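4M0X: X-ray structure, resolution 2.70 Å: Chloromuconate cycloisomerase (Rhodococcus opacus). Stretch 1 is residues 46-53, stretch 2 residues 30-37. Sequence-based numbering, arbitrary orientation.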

# COMPACT_ATOMS: atom_id res chain seq x y z
N GLY A 46 -29.10 -33.86 24.50
CA GLY A 46 -27.91 -33.02 24.58
C GLY A 46 -28.15 -31.75 25.38
O GLY A 46 -29.24 -31.21 25.41
N ILE A 47 -27.10 -31.25 26.01
CA ILE A 47 -27.17 -29.97 26.72
C ILE A 47 -26.19 -28.94 26.15
O ILE A 47 -25.09 -29.28 25.71
CB ILE A 47 -26.95 -30.17 28.25
CG1 ILE A 47 -25.62 -30.87 28.53
CG2 ILE A 47 -28.08 -31.01 28.84
CD1 ILE A 47 -25.24 -30.88 30.00
N GLY A 48 -26.61 -27.69 26.10
CA GLY A 48 -25.75 -26.58 25.75
C GLY A 48 -25.93 -25.47 26.78
O GLY A 48 -26.90 -25.47 27.56
N GLU A 49 -25.00 -24.52 26.79
CA GLU A 49 -25.11 -23.39 27.67
C GLU A 49 -25.01 -22.11 26.85
O GLU A 49 -24.20 -22.02 25.93
CB GLU A 49 -24.01 -23.53 28.73
CG GLU A 49 -23.45 -22.26 29.34
CD GLU A 49 -22.45 -22.53 30.46
OE1 GLU A 49 -22.03 -23.67 30.66
OE2 GLU A 49 -22.07 -21.60 31.18
N ALA A 50 -25.87 -21.14 27.12
CA ALA A 50 -25.59 -19.76 26.70
C ALA A 50 -25.04 -18.95 27.89
O ALA A 50 -25.63 -18.90 28.97
CB ALA A 50 -26.83 -19.09 26.14
N VAL A 51 -23.89 -18.32 27.71
CA VAL A 51 -23.35 -17.58 28.82
C VAL A 51 -22.70 -16.26 28.36
O VAL A 51 -22.30 -16.08 27.18
CB VAL A 51 -22.39 -18.49 29.65
CG1 VAL A 51 -21.12 -18.82 28.87
CG2 VAL A 51 -22.11 -17.90 31.03
N THR A 52 -22.61 -15.34 29.30
CA THR A 52 -22.27 -13.97 29.04
C THR A 52 -21.42 -13.47 30.22
O THR A 52 -21.58 -13.96 31.34
CB THR A 52 -23.57 -13.19 28.90
OG1 THR A 52 -23.65 -12.63 27.58
CG2 THR A 52 -23.71 -12.15 29.94
N PRO A 53 -20.48 -12.55 29.98
CA PRO A 53 -19.68 -12.05 31.12
C PRO A 53 -20.42 -11.06 32.02
O PRO A 53 -19.91 -9.95 32.26
CB PRO A 53 -18.51 -11.35 30.46
CG PRO A 53 -18.99 -11.03 29.09
CD PRO A 53 -19.94 -12.11 28.69
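Stretch 2 (30-37) HQSIVLVR

The apolar centre of this contact lies on the face of the sheet shared by Ala-50, Val-34, Gly-48 and Val-36. Here Ala-50 CB rests 4.0 Å from Val-34 CB, a small methyl beside a branched side chain whose chi1 is t. The neighbouring pair sets Gly-48 against Val-36; the glycine offers no side chain, so on this face the valine has only backbone directly across from it.

The other face carries larger groups. Val-51 CG2 meets Ile-33 CG2 at 3.8 Å, both residues with chi1 in p, and Ile-47 CB lies 4.4 Å from Leu-35 CD1. The leucine leaves the sheet on this face, but its end comes nearer to stretch 1, bringing Leu-35 CD1 to 3.6 Å from Gly-48 O. Beta-branched valine and isoleucine suit such positions because they favour extended backbones.

The side chains project from two antiparallel strands, a strand of stretch 2 running against a strand of stretch 1, with Ile-47 to Ala-50 opposite Arg-37 to Val-34, 157° between their N-to-C directions and axes approaching to 4.6 Å. Two reciprocal pairs of hydrogen bonds fix the register. Val-34 N donates to Ala-50 O (3.0 Å) and Ala-50 N to Val-34 O (2.9 Å); two residues along, Val-36 N donates to Gly-48 O (2.8 Å) and Gly-48 N to Val-36 O (3.0 Å). Between these rungs, Glu-49 faces Leu-35 in a non-hydrogen-bonded pair, and Glu-49 CA makes a CA-H...O contact with Val-34 O at 3.5 Å.

Among the polar groups, the buried Glu-49 brings its OE2 to 3.3 Å from Ile-33 CG2; both carboxylate oxygens are hydrogen-bonded elsewhere in the structure. At the far end Arg-37 pairs with Ile-47: Arg-37 CG lies 4.1 Å from Ile-47 CG2, and the residue, partly exposed, carries its charge beyond this apolar contact.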

# COMPACT_ATOMS: atom_id res chain seq x y z
N HIS A 30 -23.11 -13.52 40.85
CA HIS A 30 -23.36 -14.93 40.63
C HIS A 30 -23.17 -15.18 39.14
O HIS A 30 -22.83 -14.28 38.40
CB HIS A 30 -24.78 -15.27 41.07
CG HIS A 30 -25.83 -14.41 40.44
ND1 HIS A 30 -26.62 -14.85 39.40
CD2 HIS A 30 -26.23 -13.14 40.71
CE1 HIS A 30 -27.46 -13.88 39.05
NE2 HIS A 30 -27.25 -12.84 39.83
N GLN A 31 -23.41 -16.39 38.68
CA GLN A 31 -23.31 -16.70 37.26
C GLN A 31 -24.68 -16.99 36.67
O GLN A 31 -25.55 -17.55 37.34
CB GLN A 31 -22.39 -17.90 37.07
CG GLN A 31 -22.29 -18.36 35.64
CD GLN A 31 -21.40 -17.47 34.82
OE1 GLN A 31 -20.19 -17.67 34.76
NE2 GLN A 31 -22.00 -16.49 34.15
N SER A 32 -24.88 -16.61 35.42
CA SER A 32 -26.20 -16.74 34.85
C SER A 32 -26.08 -17.34 33.49
O SER A 32 -25.33 -16.84 32.65
CB SER A 32 -26.87 -15.38 34.77
OG SER A 32 -27.45 -15.03 36.02
N ILE A 33 -26.80 -18.43 33.27
CA ILE A 33 -26.72 -19.13 32.00
C ILE A 33 -28.12 -19.45 31.54
O ILE A 33 -29.05 -19.49 32.36
CB ILE A 33 -25.87 -20.42 32.09
CG1 ILE A 33 -26.64 -21.54 32.77
CG2 ILE A 33 -24.54 -20.15 32.79
CD1 ILE A 33 -26.00 -22.91 32.64
N VAL A 34 -28.29 -19.66 30.25
CA VAL A 34 -29.47 -20.32 29.78
C VAL A 34 -29.03 -21.76 29.57
O VAL A 34 -28.06 -22.01 28.84
CB VAL A 34 -30.00 -19.69 28.46
CG1 VAL A 34 -31.27 -20.38 27.99
CG2 VAL A 34 -30.28 -18.20 28.64
N LEU A 35 -29.68 -22.72 30.21
CA LEU A 35 -29.36 -24.12 29.87
C LEU A 35 -30.25 -24.69 28.75
O LEU A 35 -31.45 -24.79 28.91
CB LEU A 35 -29.38 -25.05 31.09
CG LEU A 35 -28.97 -26.43 30.58
CD1 LEU A 35 -27.51 -26.68 30.90
CD2 LEU A 35 -29.84 -27.54 31.12
N VAL A 36 -29.66 -25.03 27.61
CA VAL A 36 -30.45 -25.56 26.47
C VAL A 36 -30.47 -27.07 26.48
O VAL A 36 -29.48 -27.71 26.84
CB VAL A 36 -29.98 -25.05 25.12
CG1 VAL A 36 -30.57 -25.90 23.98
CG2 VAL A 36 -30.40 -23.61 24.96
N ARG A 37 -31.63 -27.63 26.15
CA ARG A 37 -31.81 -29.07 26.14
C ARG A 37 -32.48 -29.50 24.89
O ARG A 37 -33.47 -28.90 24.46
CB ARG A 37 -32.63 -29.53 27.31
CG ARG A 37 -31.84 -29.47 28.59
CD ARG A 37 -32.83 -29.57 29.73
NE ARG A 37 -33.03 -30.96 30.11
CZ ARG A 37 -33.90 -31.34 31.03
NH1 ARG A 37 -34.65 -30.42 31.62
NH2 ARG A 37 -34.01 -32.62 31.32